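Afamin (Homo sapiens, PDB 6FAK) carries hydrophobic molecules in body fluids, binding vitamin E and keeping lipidated Wnt proteins soluble and active. Local coordinates at residues Thr14-Ile18 against Ile257-Ser261; Met264-Cys268 against Arg289-Ile294; Asp404-Tyr408 against Gln523-Asp527. All coordinates share one frame; numbering follows the deposited sequence.

Contact 1 of 3, residues Thr14-Ile18 against Ile257-Ser261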
loop_
_atom_site.group_PDB
_atom_site.type_symbol
_atom_site.label_atom_id
_atom_site.label_comp_id
_atom_site.label_asym_id
_atom_site.label_seq_id
_atom_site.Cartn_x
_atom_site.Cartn_y
_atom_site.Cartn_z
ATOM N N THR A 14 16.658 7.407 -20.390
ATOM C CA THR A 14 16.057 6.252 -19.707
ATOM C C THR A 14 16.845 4.963 -19.966
ATOM O O THR A 14 17.141 4.244 -19.023
ATOM C CB THR A 14 14.573 6.056 -20.116
ATOM O OG1 THR A 14 13.839 7.258 -19.845
ATOM C CG2 THR A 14 13.915 4.872 -19.332
ATOM N N GLN A 15 17.165 4.681 -21.233
ATOM C CA GLN A 15 17.986 3.517 -21.610
ATOM C C GLN A 15 19.372 3.588 -20.981
ATOM O O GLN A 15 19.940 2.564 -20.583
ATOM C CB GLN A 15 18.118 3.409 -23.139
ATOM C CG GLN A 15 18.795 2.145 -23.673
ATOM C CD GLN A 15 18.114 0.849 -23.241
ATOM O OE1 GLN A 15 16.909 0.835 -23.001
ATOM N NE2 GLN A 15 18.895 -0.245 -23.118
ATOM N N LYS A 16 19.901 4.800 -20.860
ATOM C CA LYS A 16 21.177 4.981 -20.196
ATOM C C LYS A 16 21.043 4.707 -18.728
ATOM O O LYS A 16 21.864 4.009 -18.183
ATOM C CB LYS A 16 21.779 6.380 -20.423
ATOM C CG LYS A 16 22.902 6.396 -21.450
ATOM C CD LYS A 16 22.428 6.105 -22.879
ATOM C CE LYS A 16 22.666 4.669 -23.331
ATOM N NZ LYS A 16 24.108 4.276 -23.314
ATOM N N PHE A 17 20.039 5.291 -18.078
ATOM C CA PHE A 17 19.790 5.004 -16.663
ATOM C C PHE A 17 19.701 3.476 -16.396
ATOM O O PHE A 17 20.300 2.977 -15.439
ATOM C CB PHE A 17 18.531 5.709 -16.172
ATOM C CG PHE A 17 18.210 5.440 -14.722
ATOM C CD1 PHE A 17 18.734 6.249 -13.724
ATOM C CD2 PHE A 17 17.401 4.367 -14.354
ATOM C CE1 PHE A 17 18.453 6.001 -12.387
ATOM C CE2 PHE A 17 17.121 4.116 -13.015
ATOM C CZ PHE A 17 17.652 4.931 -12.030
ATOM N N ILE A 18 18.963 2.755 -17.235
ATOM C CA ILE A 18 18.769 1.296 -17.067
ATOM C C ILE A 18 20.059 0.509 -17.259
ATOM O O ILE A 18 20.379 -0.374 -16.434
ATOM C CB ILE A 18 17.685 0.748 -18.011
ATOM C CG1 ILE A 18 16.312 1.241 -17.547
ATOM C CG2 ILE A 18 17.674 -0.782 -18.028
ATOM C CD1 ILE A 18 15.254 1.146 -18.621
ATOM N N ILE A 257 10.236 0.991 -15.090
ATOM C CA ILE A 257 11.112 2.173 -15.169
ATOM C C ILE A 257 10.845 2.954 -16.459
ATOM O O ILE A 257 10.615 4.153 -16.387
ATOM C CB ILE A 257 12.632 1.818 -14.973
ATOM C CG1 ILE A 257 12.906 1.433 -13.530
ATOM C CG2 ILE A 257 13.528 2.994 -15.325
ATOM C CD1 ILE A 257 14.140 0.580 -13.316
ATOM N N ARG A 258 10.827 2.254 -17.592
ATOM C CA ARG A 258 10.509 2.851 -18.907
ATOM C C ARG A 258 9.161 3.533 -18.953
ATOM O O ARG A 258 9.059 4.632 -19.458
ATOM C CB ARG A 258 10.509 1.797 -20.035
ATOM C CG ARG A 258 11.907 1.328 -20.424
ATOM C CD ARG A 258 11.907 0.367 -21.612
ATOM N NE ARG A 258 13.261 -0.136 -21.875
ATOM C CZ ARG A 258 13.592 -1.294 -22.462
ATOM N NH1 ARG A 258 12.658 -2.150 -22.876
ATOM N NH2 ARG A 258 14.861 -1.603 -22.621
ATOM N N ASP A 259 8.116 2.862 -18.495
ATOM C CA ASP A 259 6.774 3.466 -18.493
ATOM C C ASP A 259 6.652 4.611 -17.501
ATOM O O ASP A 259 5.925 5.555 -17.781
ATOM C CB ASP A 259 5.644 2.439 -18.254
ATOM C CG ASP A 259 5.534 1.417 -19.358
ATOM O OD1 ASP A 259 6.123 1.657 -20.410
ATOM O OD2 ASP A 259 4.863 0.367 -19.184
ATOM N N THR A 260 7.304 4.528 -16.333
ATOM C CA THR A 260 7.305 5.636 -15.390
ATOM C C THR A 260 7.979 6.877 -16.044
ATOM O O THR A 260 7.426 7.966 -16.019
ATOM C CB THR A 260 8.027 5.246 -14.087
ATOM O OG1 THR A 260 7.318 4.170 -13.444
ATOM C CG2 THR A 260 8.126 6.435 -13.099
ATOM N N SER A 261 9.125 6.672 -16.682
ATOM C CA SER A 261 9.806 7.751 -17.380
ATOM C C SER A 261 8.925 8.365 -18.498
ATOM O O SER A 261 8.837 9.587 -18.644
ATOM C CB SER A 261 11.148 7.267 -17.926
ATOM O OG SER A 261 11.674 8.227 -18.800
HETATM O O HOH W 1 14.829 2.102 -21.938
#
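T14 and S261 meet hydroxyl to hydroxyl, OG1 to OG at 2.6 Å, a short hydrogen bond in which either oxygen could be the donor. S261 reaches it because its OG is anti to the backbone N (chi1 169°). Beside this pair, CG2 of T14 rests 4.0 Å from R258 CA. At the other polar site R258 and Q15 run side by side in the same direction. NH2 of R258 gives a bent hydrogen bond (142° at the hydrogen, 3.2 Å) to an in-plane lone pair of Q15 OE1. A water completes the grip, donating to the same OE1 and accepting from R258 NE, so the amide oxygen has two donors. Here segment 14-18, on helix 13-20 of the first albumin domain, runs roughly antiparallel (146°) to segment 257-261, on helix 253-268 of the second, an interdomain contact within the three-domain serum albumin fold. A leucine in place of R258 would probably leave Q15 OE1 without its guanidinium donor and the bridging water without its NE partner. I18 crosses the arginine's extended chain at about a right angle, its CD1 3.8 Å from R258 CG. I257 CG2 meets I18 CG1 (4.0 Å) and touches the F17 ring obliquely at CD2.

Contact 2 of 3, residues Met264-Cys268 against Arg289-Ile294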
loop_
_atom_site.group_PDB
_atom_site.type_symbol
_atom_site.label_atom_id
_atom_site.label_comp_id
_atom_site.label_asym_id
_atom_site.label_seq_id
_atom_site.Cartn_x
_atom_site.Cartn_y
_atom_site.Cartn_z
ATOM N N MET A 264 6.335 10.715 -16.822
ATOM C CA MET A 264 6.943 11.955 -16.326
ATOM C C MET A 264 7.306 12.889 -17.476
ATOM O O MET A 264 7.023 14.105 -17.419
ATOM C CB MET A 264 8.155 11.637 -15.438
ATOM C CG MET A 264 7.804 10.781 -14.238
ATOM S SD MET A 264 6.353 11.400 -13.369
ATOM C CE MET A 264 6.079 10.111 -12.161
ATOM N N ASN A 265 7.845 12.306 -18.537
ATOM C CA ASN A 265 8.087 13.029 -19.776
ATOM C C ASN A 265 6.808 13.582 -20.409
ATOM O O ASN A 265 6.809 14.736 -20.845
ATOM C CB ASN A 265 8.890 12.179 -20.772
ATOM C CG ASN A 265 10.333 11.890 -20.268
ATOM O OD1 ASN A 265 10.794 12.446 -19.243
ATOM N ND2 ASN A 265 11.038 11.002 -20.976
ATOM N N HIS A 266 5.744 12.783 -20.479
ATOM C CA HIS A 266 4.407 13.279 -20.916
ATOM C C HIS A 266 3.941 14.501 -20.074
ATOM O O HIS A 266 3.598 15.547 -20.612
ATOM C CB HIS A 266 3.377 12.155 -20.840
ATOM C CG HIS A 266 2.075 12.444 -21.505
ATOM N ND1 HIS A 266 1.310 11.446 -22.058
ATOM C CD2 HIS A 266 1.397 13.597 -21.723
ATOM C CE1 HIS A 266 0.224 11.965 -22.593
ATOM N NE2 HIS A 266 0.251 13.269 -22.399
ATOM N N ILE A 267 3.967 14.371 -18.767
ATOM C CA ILE A 267 3.635 15.457 -17.858
ATOM C C ILE A 267 4.536 16.688 -18.131
ATOM O O ILE A 267 4.035 17.752 -18.497
ATOM C CB ILE A 267 3.750 14.991 -16.403
ATOM C CG1 ILE A 267 2.605 13.993 -16.096
ATOM C CG2 ILE A 267 3.699 16.143 -15.387
ATOM C CD1 ILE A 267 2.703 13.308 -14.758
ATOM N N CYS A 268 5.847 16.512 -17.998
ATOM C CA CYS A 268 6.831 17.599 -18.208
ATOM C C CYS A 268 6.827 18.249 -19.578
ATOM O O CYS A 268 6.881 19.472 -19.659
ATOM C CB CYS A 268 8.245 17.116 -17.897
ATOM S SG CYS A 268 8.476 16.973 -16.144
ATOM N N ARG A 289 13.051 13.047 -10.181
ATOM C CA ARG A 289 12.138 13.948 -10.938
ATOM C C ARG A 289 10.654 13.478 -10.997
ATOM O O ARG A 289 9.763 14.321 -11.137
ATOM C CB ARG A 289 12.754 14.305 -12.343
ATOM C CG ARG A 289 11.841 14.520 -13.575
ATOM C CD ARG A 289 11.835 13.326 -14.529
ATOM N NE ARG A 289 11.722 12.054 -13.797
ATOM C CZ ARG A 289 11.675 10.831 -14.319
ATOM N NH1 ARG A 289 11.746 10.655 -15.644
ATOM N NH2 ARG A 289 11.554 9.785 -13.509
ATOM N N GLY A 290 10.413 12.166 -10.832
ATOM C CA GLY A 290 9.084 11.567 -10.836
ATOM C C GLY A 290 8.511 11.189 -9.475
ATOM O O GLY A 290 7.292 11.282 -9.260
ATOM N N GLN A 291 9.365 10.711 -8.563
ATOM C CA GLN A 291 8.963 10.588 -7.146
ATOM C C GLN A 291 8.679 12.013 -6.564
ATOM O O GLN A 291 7.858 12.165 -5.653
ATOM C CB GLN A 291 10.017 9.837 -6.295
ATOM C CG GLN A 291 10.203 8.316 -6.490
ATOM C CD GLN A 291 8.935 7.465 -6.649
ATOM O OE1 GLN A 291 8.492 6.787 -5.713
ATOM N NE2 GLN A 291 8.381 7.450 -7.863
ATOM N N CYS A 292 9.362 13.026 -7.113
ATOM C CA CYS A 292 9.049 14.447 -6.909
ATOM C C CYS A 292 7.641 14.809 -7.404
ATOM O O CYS A 292 6.801 15.241 -6.602
ATOM C CB CYS A 292 10.076 15.325 -7.638
ATOM S SG CYS A 292 9.958 17.102 -7.315
ATOM N N ILE A 293 7.391 14.628 -8.710
ATOM C CA ILE A 293 6.095 14.959 -9.330
ATOM C C ILE A 293 4.980 14.324 -8.535
ATOM O O ILE A 293 3.981 14.991 -8.268
ATOM C CB ILE A 293 6.011 14.571 -10.836
ATOM C CG1 ILE A 293 6.763 15.600 -11.693
ATOM C CG2 ILE A 293 4.564 14.493 -11.348
ATOM C CD1 ILE A 293 7.122 15.116 -13.088
ATOM N N ILE A 294 5.167 13.068 -8.111
ATOM C CA ILE A 294 4.161 12.370 -7.298
ATOM C C ILE A 294 3.930 13.057 -5.934
ATOM O O ILE A 294 2.801 13.096 -5.444
ATOM C CB ILE A 294 4.483 10.851 -7.129
ATOM C CG1 ILE A 294 4.387 10.131 -8.485
ATOM C CG2 ILE A 294 3.481 10.178 -6.188
ATOM C CD1 ILE A 294 4.854 8.690 -8.488
#
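M264 pushes into the short helix 288-295 as a knob in a hole formed by R289, G290, I293 and I294. The tight part lies along G290: its lack of a side chain lets the methionine slide over the backbone, with SD 3.7 Å from G290 CA and CE 3.4 Å from G290 O. The bend in the methionine chain (chi2 -48°) turns SD toward I293, whose CD1 lies 3.8 Å from that sulfur and equally 3.8 Å from C268 SG. I267 adds its CD1 against CG2 of I293. The buried R289 closes the hole with its guanidinium, one face of which lies over M264 CB, 3.6 Å from the plane and offset toward its rim.

The looser, solvent side belongs to two exposed residues that touch only lightly. I294 brings CG1 to 4.0 Å from M264 CE, and N265 OD1 stays 4.1 Å from R289 NH1, near the edge of the guanidinium.

Both helices belong to the hydrophobic-ligand pocket region, and the C268-C282 and C292-C281 disulfides fix them to the loop between them. No hydrogen bond crosses between the two segments, so apart from those covalent ties the join rests on shape and apolar contact.

Contact 3 of 3, residues Asp404-Tyr408 against Gln523-Asp527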
loop_
_atom_site.group_PDB
_atom_site.type_symbol
_atom_site.label_atom_id
_atom_site.label_comp_id
_atom_site.label_asym_id
_atom_site.label_seq_id
_atom_site.Cartn_x
_atom_site.Cartn_y
_atom_site.Cartn_z
ATOM N N ASP A 404 -2.896 5.226 20.875
ATOM C CA ASP A 404 -2.893 3.899 21.455
ATOM C C ASP A 404 -4.303 3.434 21.833
ATOM O O ASP A 404 -4.710 2.313 21.481
ATOM C CB ASP A 404 -1.999 3.868 22.698
ATOM C CG ASP A 404 -0.525 4.039 22.394
ATOM O OD1 ASP A 404 -0.091 3.953 21.257
ATOM O OD2 ASP A 404 0.232 4.184 23.357
ATOM N N GLY A 405 -5.050 4.304 22.503
ATOM C CA GLY A 405 -6.436 4.011 22.925
ATOM C C GLY A 405 -7.378 3.713 21.768
ATOM O O GLY A 405 -8.174 2.770 21.820
ATOM N N LEU A 406 -7.269 4.497 20.702
ATOM C CA LEU A 406 -8.042 4.244 19.511
ATOM C C LEU A 406 -7.588 2.955 18.843
ATOM O O LEU A 406 -8.418 2.237 18.340
ATOM C CB LEU A 406 -7.928 5.392 18.474
ATOM C CG LEU A 406 -8.885 5.283 17.264
ATOM C CD1 LEU A 406 -10.350 5.060 17.628
ATOM C CD2 LEU A 406 -8.764 6.503 16.367
ATOM N N LYS A 407 -6.275 2.717 18.797
ATOM C CA LYS A 407 -5.712 1.504 18.201
ATOM C C LYS A 407 -6.315 0.241 18.847
ATOM O O LYS A 407 -6.718 -0.674 18.126
ATOM C CB LYS A 407 -4.192 1.494 18.276
ATOM C CG LYS A 407 -3.535 0.306 17.592
ATOM C CD LYS A 407 -2.027 0.397 17.427
ATOM C CE LYS A 407 -1.236 0.825 18.667
ATOM N NZ LYS A 407 -1.682 0.271 19.970
ATOM N N TYR A 408 -6.443 0.240 20.177
ATOM C CA TYR A 408 -6.964 -0.917 20.905
ATOM C C TYR A 408 -8.401 -1.218 20.520
ATOM O O TYR A 408 -8.787 -2.400 20.369
ATOM C CB TYR A 408 -6.796 -0.687 22.428
ATOM C CG TYR A 408 -5.367 -0.444 22.863
ATOM C CD1 TYR A 408 -4.298 -1.119 22.253
ATOM C CD2 TYR A 408 -5.073 0.457 23.883
ATOM C CE1 TYR A 408 -3.001 -0.917 22.667
ATOM C CE2 TYR A 408 -3.778 0.687 24.300
ATOM C CZ TYR A 408 -2.755 0.002 23.699
ATOM O OH TYR A 408 -1.466 0.234 24.056
ATOM N N GLN A 523 5.425 -1.646 22.031
ATOM C CA GLN A 523 4.098 -1.374 21.526
ATOM C C GLN A 523 3.536 -2.641 20.833
ATOM O O GLN A 523 2.386 -3.001 21.054
ATOM C CB GLN A 523 4.100 -0.180 20.556
ATOM C CG GLN A 523 2.708 0.269 20.115
ATOM C CD GLN A 523 1.835 0.664 21.302
ATOM O OE1 GLN A 523 2.117 1.662 21.968
ATOM N NE2 GLN A 523 0.796 -0.148 21.604
ATOM N N ARG A 524 4.356 -3.283 19.999
ATOM C CA ARG A 524 3.932 -4.437 19.219
ATOM C C ARG A 524 3.564 -5.636 20.117
ATOM O O ARG A 524 2.584 -6.324 19.851
ATOM C CB ARG A 524 4.966 -4.818 18.136
ATOM C CG ARG A 524 4.396 -5.765 17.076
ATOM C CD ARG A 524 5.143 -5.762 15.739
ATOM N NE ARG A 524 4.503 -4.886 14.757
ATOM C CZ ARG A 524 3.683 -5.248 13.752
ATOM N NH1 ARG A 524 3.356 -6.542 13.540
ATOM N NH2 ARG A 524 3.173 -4.315 12.958
ATOM N N LYS A 525 4.308 -5.833 21.190
ATOM C CA LYS A 525 4.014 -6.858 22.205
ATOM C C LYS A 525 2.683 -6.681 22.905
ATOM O O LYS A 525 1.937 -7.654 23.121
ATOM C CB LYS A 525 5.132 -6.895 23.256
ATOM C CG LYS A 525 4.748 -7.311 24.691
ATOM C CD LYS A 525 4.429 -8.812 24.845
ATOM C CE LYS A 525 3.449 -9.124 25.992
ATOM N NZ LYS A 525 3.183 -10.588 26.172
ATOM N N THR A 526 2.407 -5.457 23.326
ATOM C CA THR A 526 1.093 -5.108 23.873
ATOM C C THR A 526 -0.049 -5.381 22.862
ATOM O O THR A 526 -1.098 -5.931 23.228
ATOM C CB THR A 526 1.089 -3.639 24.284
ATOM O OG1 THR A 526 2.061 -3.480 25.323
ATOM C CG2 THR A 526 -0.308 -3.164 24.786
ATOM N N ASP A 527 0.206 -5.004 21.606
ATOM C CA ASP A 527 -0.762 -5.150 20.533
ATOM C C ASP A 527 -1.059 -6.634 20.273
ATOM O O ASP A 527 -2.219 -7.018 20.097
ATOM C CB ASP A 527 -0.291 -4.428 19.273
ATOM C CG ASP A 527 -0.319 -2.912 19.405
ATOM O OD1 ASP A 527 -0.757 -2.331 20.425
ATOM O OD2 ASP A 527 0.101 -2.242 18.450
#
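Q523 is the side chain most covered in this contact, and it lies in the middle of a polar group formed by D404, K407, Y408 and D527. Its chain is bent at chi2, and the amide group comes close to both the D404 carboxylate and the end of K407.

K407 carries the firm link. Its CG is anti to the backbone N (chi1 -176°), which sends the chain toward helix 521-536, and bends at chi3 and chi4 then turn NZ onto D527. The salt bridge runs from K407 NZ to D527 OD1 at 2.8 Å, arriving on the syn side of the carboxylate, 22° out of its plane. The methylenes follow the same acid, with K407 CE 3.4 Å from D527 OD2. Both residues are buried, so the paired charges probably compensate each other there.

Y408 comes in beside the bridge. D527 OD1 also lies in the plane of the tyrosine ring at its edge, 3.5 Å from CE1, while the ring and carboxylate planes stand well apart, nearly perpendicular. The oxygen thus faces a ring C-H as well as the ammonium group. The hydroxyl end reaches T526, whose CG2 is 3.7 Å from Y408 OH, and F549 meets the ring edge-to-face.

The two helical segments run roughly parallel, 31° apart with axes 12.0 Å from each other, a separation spanned by long polar side chains. This joins the long helix 376-417 to helix 521-536 inside the third domain of the all-helical serum albumin fold.

Contacts 1 and 2 share helix 253-268: its earlier turns face the first domain, while its C-terminal end packs on helix 288-295. Their centres are 12 Å apart and they touch directly, with S261 CA 3.9 Å from R289 NH1, so the interdomain contact continues into the one within the second domain. The hydrophobic-ligand pocket region includes both segments of contact 2 and 257-261 of contact 1; a bound tetraethylene glycol, probably from the crystallisation liquor, lies about 4 Å from the I294 side chain. Contact 3 stands apart in the third domain, across the chain's centre, its own centre 42 Å from that of contact 1 and 38 Å from that of contact 2.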